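Local atomic coordinates of HpcE (Thermus thermophilus, PDB entry 1WZO), a protein that probably catalyses the isomerisation of 2-hydroxyhepta-2,4-diene-1,7-dioate and belongs to the fumarylacetoacetate hydrolase family. Residues M108-L117 / V192-M203. Residues are numbered along the deposited sequence; the frame is centred on the assembly and turned at random.
Sequences MKRVRAKDAL and VAELLEFISEFM
E197 reaches from helix 192-200 to the backbone of V111 and A113, where the loop preceding the short helix 113-116 runs along the helix in this fumarylacetoacetate hydrolase fold. A chi1 of 174° and an extended chain beyond CG carry the E197 carboxylate along the loop to the A113 amide. E197 CB lies 3.6 Å from V111 O, and E197 CG comes closer, 3.4 Å from the same oxygen. E197 CD is nearest A113 N and also close to A113 CB, while E197 OE1 sits beside that methyl, 3.9 Å from A113 CB. The other tip, E197 OE2, accepts A113 N at 3.0 Å, the donor standing 63° out of the carboxylate plane. With an alanine here, the A113 amide would probably lose this acceptor and a gap would open beside V111 O. One turn on, R110 N donates to S200 O at 2.7 Å, nearly straight at 173°, while S200 OG receives V111 N and itself donates to L196 O. K109 CD packs on S200 O, and its ammonium forms a salt bridge with D149 of the second subunit. The methyls of A113 and A116 meet A193, and M108 CE lies against L196, which also packs on L211 of strand 210-212. A water bridges the segments, donating to V111 O (2.9 Å) and to E197 O (2.8 Å).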
ATOM      1  N   MET B 108      -8.688 -16.645  -3.432  1.00 18.56           N
ATOM      2  CA  MET B 108      -9.197 -17.743  -4.239  1.00 18.36           C
ATOM      3  C   MET B 108      -8.127 -18.426  -5.085  1.00 19.71           C
ATOM      4  O   MET B 108      -7.429 -17.778  -5.860  1.00 16.00           O
ATOM      5  CB  MET B 108     -10.293 -17.249  -5.189  1.00 19.44           C
ATOM      6  CG  MET B 108     -11.468 -16.535  -4.540  1.00 20.86           C
ATOM      7  SD  MET B 108     -12.699 -16.081  -5.798  1.00 19.39           S
ATOM      8  CE  MET B 108     -13.606 -17.632  -5.946  1.00 19.66           C
ATOM      9  N   LYS B 109      -8.010 -19.740  -4.924  1.00 18.46           N
ATOM     10  CA  LYS B 109      -7.081 -20.546  -5.705  1.00 18.71           C
ATOM     11  C   LYS B 109      -7.690 -21.937  -5.779  1.00 19.53           C
ATOM     12  O   LYS B 109      -7.930 -22.568  -4.746  1.00 18.77           O
ATOM     13  CB  LYS B 109      -5.693 -20.616  -5.058  1.00 18.16           C
ATOM     14  CG  LYS B 109      -4.663 -21.349  -5.925  1.00 19.32           C
ATOM     15  CD  LYS B 109      -4.501 -20.662  -7.285  1.00 19.21           C
ATOM     16  CE  LYS B 109      -3.583 -21.442  -8.227  1.00 20.38           C
ATOM     17  NZ  LYS B 109      -2.161 -21.443  -7.781  1.00 20.81           N
ATOM     18  N   ARG B 110      -7.958 -22.387  -7.002  1.00 18.23           N
ATOM     19  CA  ARG B 110      -8.554 -23.694  -7.258  1.00 21.54           C
ATOM     20  C   ARG B 110      -9.901 -23.858  -6.556  1.00 22.53           C
ATOM     21  O   ARG B 110     -10.179 -24.893  -5.950  1.00 22.67           O
ATOM     22  CB  ARG B 110      -7.600 -24.812  -6.832  1.00 22.96           C
ATOM     23  CG  ARG B 110      -6.308 -24.844  -7.628  1.00 28.08           C
ATOM     24  CD  ARG B 110      -5.442 -26.034  -7.242  1.00 35.57           C
ATOM     25  NE  ARG B 110      -4.157 -26.016  -7.938  1.00 41.86           N
ATOM     26  CZ  ARG B 110      -4.021 -26.051  -9.261  1.00 45.34           C
ATOM     27  NH1 ARG B 110      -5.091 -26.106 -10.044  1.00 46.17           N
ATOM     28  NH2 ARG B 110      -2.809 -26.025  -9.802  1.00 47.58           N
ATOM     29  N   VAL B 111     -10.736 -22.828  -6.643  1.00 20.49           N
ATOM     30  CA  VAL B 111     -12.061 -22.858  -6.035  1.00 19.94           C
ATOM     31  C   VAL B 111     -13.034 -23.458  -7.036  1.00 20.74           C
ATOM     32  O   VAL B 111     -13.017 -23.102  -8.214  1.00 21.22           O
ATOM     33  CB  VAL B 111     -12.535 -21.431  -5.669  1.00 19.09           C
ATOM     34  CG1 VAL B 111     -13.968 -21.466  -5.129  1.00 20.12           C
ATOM     35  CG2 VAL B 111     -11.592 -20.829  -4.643  1.00 16.72           C
ATOM     36  N   ARG B 112     -13.869 -24.383  -6.576  1.00 21.08           N
ATOM     37  CA  ARG B 112     -14.851 -25.007  -7.452  1.00 22.81           C
ATOM     38  C   ARG B 112     -16.014 -24.041  -7.644  1.00 20.29           C
ATOM     39  O   ARG B 112     -16.320 -23.251  -6.759  1.00 21.17           O
ATOM     40  CB  ARG B 112     -15.362 -26.314  -6.832  1.00 27.30           C
ATOM     41  CG  ARG B 112     -14.266 -27.316  -6.509  1.00 33.33           C
ATOM     42  CD  ARG B 112     -14.781 -28.396  -5.566  1.00 39.13           C
ATOM     43  NE  ARG B 112     -13.696 -29.222  -5.044  1.00 45.66           N
ATOM     44  CZ  ARG B 112     -13.815 -30.054  -4.013  1.00 48.87           C
ATOM     45  NH1 ARG B 112     -14.980 -30.176  -3.385  1.00 50.86           N
ATOM     46  NH2 ARG B 112     -12.767 -30.758  -3.602  1.00 51.15           N
ATOM     47  N   ALA B 113     -16.662 -24.110  -8.800  1.00 19.02           N
ATOM     48  CA  ALA B 113     -17.788 -23.233  -9.105  1.00 20.81           C
ATOM     49  C   ALA B 113     -18.878 -23.238  -8.025  1.00 21.58           C
ATOM     50  O   ALA B 113     -19.405 -22.185  -7.657  1.00 22.06           O
ATOM     51  CB  ALA B 113     -18.391 -23.622 -10.458  1.00 19.33           C
ATOM     52  N   LYS B 114     -19.211 -24.421  -7.516  1.00 23.13           N
ATOM     53  CA  LYS B 114     -20.250 -24.541  -6.494  1.00 24.51           C
ATOM     54  C   LYS B 114     -19.949 -23.743  -5.226  1.00 24.31           C
ATOM     55  O   LYS B 114     -20.867 -23.378  -4.495  1.00 25.23           O
ATOM     56  CB  LYS B 114     -20.475 -26.014  -6.128  1.00 25.99           C
ATOM     57  CG  LYS B 114     -19.331 -26.655  -5.360  1.00 30.06           C
ATOM     58  CD  LYS B 114     -19.646 -28.104  -4.995  1.00 34.80           C
ATOM     59  CE  LYS B 114     -18.429 -28.814  -4.405  1.00 36.91           C
ATOM     60  NZ  LYS B 114     -17.923 -28.168  -3.161  1.00 40.63           N
ATOM     61  N   ASP B 115     -18.670 -23.473  -4.968  1.00 23.49           N
ATOM     62  CA  ASP B 115     -18.265 -22.724  -3.776  1.00 23.53           C
ATOM     63  C   ASP B 115     -17.807 -21.297  -4.074  1.00 22.46           C
ATOM     64  O   ASP B 115     -17.556 -20.524  -3.148  1.00 22.06           O
ATOM     65  CB  ASP B 115     -17.102 -23.418  -3.064  1.00 24.43           C
ATOM     66  CG  ASP B 115     -17.400 -24.857  -2.705  1.00 28.52           C
ATOM     67  OD1 ASP B 115     -18.443 -25.110  -2.068  1.00 29.60           O
ATOM     68  OD2 ASP B 115     -16.577 -25.733  -3.049  1.00 27.92           O
ATOM     69  N   ALA B 116     -17.700 -20.953  -5.353  1.00 20.84           N
ATOM     70  CA  ALA B 116     -17.208 -19.639  -5.757  1.00 21.52           C
ATOM     71  C   ALA B 116     -17.891 -18.413  -5.165  1.00 21.71           C
ATOM     72  O   ALA B 116     -17.217 -17.526  -4.646  1.00 21.19           O
ATOM     73  CB  ALA B 116     -17.196 -19.534  -7.278  1.00 21.43           C
ATOM     74  N   LEU B 117     -19.215 -18.346  -5.247  1.00 21.90           N
ATOM     75  CA  LEU B 117     -19.910 -17.180  -4.724  1.00 22.24           C
ATOM     76  C   LEU B 117     -19.673 -16.952  -3.236  1.00 21.47           C
ATOM     77  O   LEU B 117     -19.912 -15.857  -2.737  1.00 22.24           O
ATOM     78  CB  LEU B 117     -21.414 -17.256  -5.037  1.00 21.00           C
ATOM     79  CG  LEU B 117     -21.765 -17.217  -6.532  1.00 22.07           C
ATOM     80  CD1 LEU B 117     -23.277 -17.100  -6.713  1.00 19.36           C
ATOM     81  CD2 LEU B 117     -21.074 -16.034  -7.197  1.00 18.54           C
ATOM     82  N   VAL B 192     -20.792 -16.062 -13.097  1.00 19.32           N
ATOM     83  CA  VAL B 192     -19.782 -15.502 -12.216  1.00 18.96           C
ATOM     84  C   VAL B 192     -19.031 -16.668 -11.569  1.00 19.45           C
ATOM     85  O   VAL B 192     -17.796 -16.683 -11.521  1.00 18.01           O
ATOM     86  CB  VAL B 192     -20.431 -14.649 -11.111  1.00 18.65           C
ATOM     87  CG1 VAL B 192     -19.381 -14.230 -10.099  1.00 18.04           C
ATOM     88  CG2 VAL B 192     -21.115 -13.432 -11.729  1.00 17.10           C
ATOM     89  N   ALA B 193     -19.781 -17.653 -11.079  1.00 18.22           N
ATOM     90  CA  ALA B 193     -19.177 -18.822 -10.441  1.00 17.43           C
ATOM     91  C   ALA B 193     -18.240 -19.566 -11.392  1.00 16.63           C
ATOM     92  O   ALA B 193     -17.144 -19.949 -11.008  1.00 16.64           O
ATOM     93  CB  ALA B 193     -20.264 -19.768  -9.933  1.00 17.89           C
ATOM     94  N   GLU B 194     -18.669 -19.777 -12.631  1.00 16.92           N
ATOM     95  CA  GLU B 194     -17.826 -20.477 -13.594  1.00 16.91           C
ATOM     96  C   GLU B 194     -16.569 -19.679 -13.944  1.00 17.09           C
ATOM     97  O   GLU B 194     -15.491 -20.254 -14.131  1.00 15.73           O
ATOM     98  CB  GLU B 194     -18.616 -20.787 -14.864  1.00 18.59           C
ATOM     99  CG  GLU B 194     -19.725 -21.816 -14.655  1.00 22.05           C
ATOM    100  CD  GLU B 194     -20.552 -22.016 -15.901  1.00 23.24           C
ATOM    101  OE1 GLU B 194     -21.070 -21.011 -16.424  1.00 21.74           O
ATOM    102  OE2 GLU B 194     -20.681 -23.173 -16.356  1.00 25.63           O
ATOM    103  N   LEU B 195     -16.711 -18.360 -14.039  1.00 15.92           N
ATOM    104  CA  LEU B 195     -15.587 -17.485 -14.358  1.00 17.21           C
ATOM    105  C   LEU B 195     -14.542 -17.487 -13.237  1.00 17.84           C
ATOM    106  O   LEU B 195     -13.336 -17.581 -13.499  1.00 16.65           O
ATOM    107  CB  LEU B 195     -16.091 -16.056 -14.614  1.00 15.51           C
ATOM    108  CG  LEU B 195     -16.903 -15.855 -15.899  1.00 15.49           C
ATOM    109  CD1 LEU B 195     -17.518 -14.468 -15.924  1.00 15.42           C
ATOM    110  CD2 LEU B 195     -15.990 -16.054 -17.112  1.00 16.01           C
ATOM    111  N   LEU B 196     -14.994 -17.389 -11.990  1.00 14.76           N
ATOM    112  CA  LEU B 196     -14.068 -17.389 -10.859  1.00 16.65           C
ATOM    113  C   LEU B 196     -13.376 -18.744 -10.712  1.00 17.26           C
ATOM    114  O   LEU B 196     -12.242 -18.827 -10.229  1.00 19.09           O
ATOM    115  CB  LEU B 196     -14.804 -17.030  -9.560  1.00 16.94           C
ATOM    116  CG  LEU B 196     -15.370 -15.608  -9.472  1.00 16.49           C
ATOM    117  CD1 LEU B 196     -16.220 -15.481  -8.213  1.00 16.91           C
ATOM    118  CD2 LEU B 196     -14.233 -14.583  -9.457  1.00 17.21           C
ATOM    119  N   GLU B 197     -14.056 -19.810 -11.126  1.00 17.24           N
ATOM    120  CA  GLU B 197     -13.466 -21.143 -11.062  1.00 18.06           C
ATOM    121  C   GLU B 197     -12.375 -21.232 -12.128  1.00 17.52           C
ATOM    122  O   GLU B 197     -11.267 -21.696 -11.864  1.00 17.57           O
ATOM    123  CB  GLU B 197     -14.523 -22.213 -11.346  1.00 19.49           C
ATOM    124  CG  GLU B 197     -13.972 -23.628 -11.438  1.00 20.30           C
ATOM    125  CD  GLU B 197     -15.040 -24.633 -11.845  1.00 23.69           C
ATOM    126  OE1 GLU B 197     -15.566 -24.510 -12.968  1.00 23.68           O
ATOM    127  OE2 GLU B 197     -15.357 -25.537 -11.046  1.00 21.09           O
ATOM    128  N   PHE B 198     -12.710 -20.783 -13.333  1.00 17.34           N
ATOM    129  CA  PHE B 198     -11.775 -20.817 -14.452  1.00 17.30           C
ATOM    130  C   PHE B 198     -10.504 -20.038 -14.142  1.00 16.99           C
ATOM    131  O   PHE B 198      -9.395 -20.525 -14.372  1.00 15.96           O
ATOM    132  CB  PHE B 198     -12.429 -20.233 -15.707  1.00 17.65           C
ATOM    133  CG  PHE B 198     -11.522 -20.214 -16.909  1.00 17.91           C
ATOM    134  CD1 PHE B 198     -11.238 -21.386 -17.604  1.00 19.91           C
ATOM    135  CD2 PHE B 198     -10.920 -19.028 -17.322  1.00 19.85           C
ATOM    136  CE1 PHE B 198     -10.358 -21.381 -18.694  1.00 19.85           C
ATOM    137  CE2 PHE B 198     -10.041 -19.011 -18.411  1.00 21.22           C
ATOM    138  CZ  PHE B 198      -9.761 -20.193 -19.094  1.00 19.80           C
ATOM    139  N   ILE B 199     -10.677 -18.828 -13.619  1.00 17.66           N
ATOM    140  CA  ILE B 199      -9.557 -17.957 -13.298  1.00 16.10           C
ATOM    141  C   ILE B 199      -8.730 -18.448 -12.123  1.00 16.64           C
ATOM    142  O   ILE B 199      -7.510 -18.611 -12.249  1.00 14.91           O
ATOM    143  CB  ILE B 199     -10.040 -16.513 -13.015  1.00 16.30           C
ATOM    144  CG1 ILE B 199     -10.745 -15.953 -14.254  1.00 14.04           C
ATOM    145  CG2 ILE B 199      -8.848 -15.625 -12.616  1.00 15.29           C
ATOM    146  CD1 ILE B 199     -11.496 -14.640 -14.014  1.00 16.10           C
ATOM    147  N   SER B 200      -9.386 -18.709 -10.991  1.00 14.28           N
ATOM    148  CA  SER B 200      -8.687 -19.153  -9.788  1.00 14.56           C
ATOM    149  C   SER B 200      -7.978 -20.486  -9.946  1.00 15.28           C
ATOM    150  O   SER B 200      -7.188 -20.872  -9.089  1.00 16.02           O
ATOM    151  CB  SER B 200      -9.647 -19.229  -8.593  1.00 15.77           C
ATOM    152  OG  SER B 200     -10.544 -20.316  -8.712  1.00 19.09           O
ATOM    153  N   GLU B 201      -8.257 -21.191 -11.034  1.00 15.29           N
ATOM    154  CA  GLU B 201      -7.607 -22.469 -11.275  1.00 17.56           C
ATOM    155  C   GLU B 201      -6.103 -22.283 -11.499  1.00 18.40           C
ATOM    156  O   GLU B 201      -5.308 -23.142 -11.118  1.00 18.41           O
ATOM    157  CB  GLU B 201      -8.223 -23.166 -12.499  1.00 19.49           C
ATOM    158  CG  GLU B 201      -7.639 -24.558 -12.783  1.00 21.98           C
ATOM    159  CD  GLU B 201      -6.433 -24.533 -13.722  1.00 24.86           C
ATOM    160  OE1 GLU B 201      -5.610 -25.475 -13.654  1.00 27.05           O
ATOM    161  OE2 GLU B 201      -6.311 -23.591 -14.536  1.00 22.03           O
ATOM    162  N   PHE B 202      -5.718 -21.157 -12.093  1.00 17.78           N
ATOM    163  CA  PHE B 202      -4.308 -20.888 -12.391  1.00 17.41           C
ATOM    164  C   PHE B 202      -3.788 -19.565 -11.824  1.00 17.86           C
ATOM    165  O   PHE B 202      -2.578 -19.342 -11.759  1.00 16.53           O
ATOM    166  CB  PHE B 202      -4.092 -20.912 -13.916  1.00 16.57           C
ATOM    167  CG  PHE B 202      -4.797 -19.796 -14.653  1.00 16.54           C
ATOM    168  CD1 PHE B 202      -4.234 -18.523 -14.729  1.00 17.58           C
ATOM    169  CD2 PHE B 202      -6.037 -20.012 -15.249  1.00 16.83           C
ATOM    170  CE1 PHE B 202      -4.896 -17.484 -15.386  1.00 16.15           C
ATOM    171  CE2 PHE B 202      -6.708 -18.983 -15.910  1.00 15.03           C
ATOM    172  CZ  PHE B 202      -6.139 -17.714 -15.980  1.00 16.94           C
ATOM    173  N   MET B 203      -4.700 -18.694 -11.404  1.00 15.89           N
ATOM    174  CA  MET B 203      -4.329 -17.382 -10.879  1.00 16.62           C
ATOM    175  C   MET B 203      -4.976 -17.120  -9.523  1.00 16.86           C
ATOM    176  O   MET B 203      -6.194 -17.182  -9.399  1.00 17.51           O
ATOM    177  CB  MET B 203      -4.780 -16.297 -11.863  1.00 17.59           C
ATOM    178  CG  MET B 203      -4.451 -14.869 -11.445  1.00 19.52           C
ATOM    179  SD  MET B 203      -5.224 -13.627 -12.506  1.00 21.56           S
ATOM    180  CE  MET B 203      -4.610 -14.106 -14.117  1.00 19.35           C
TER
HETATM  181  O   HOH W   1     -10.628 -23.428  -9.738  1.00 16.73           O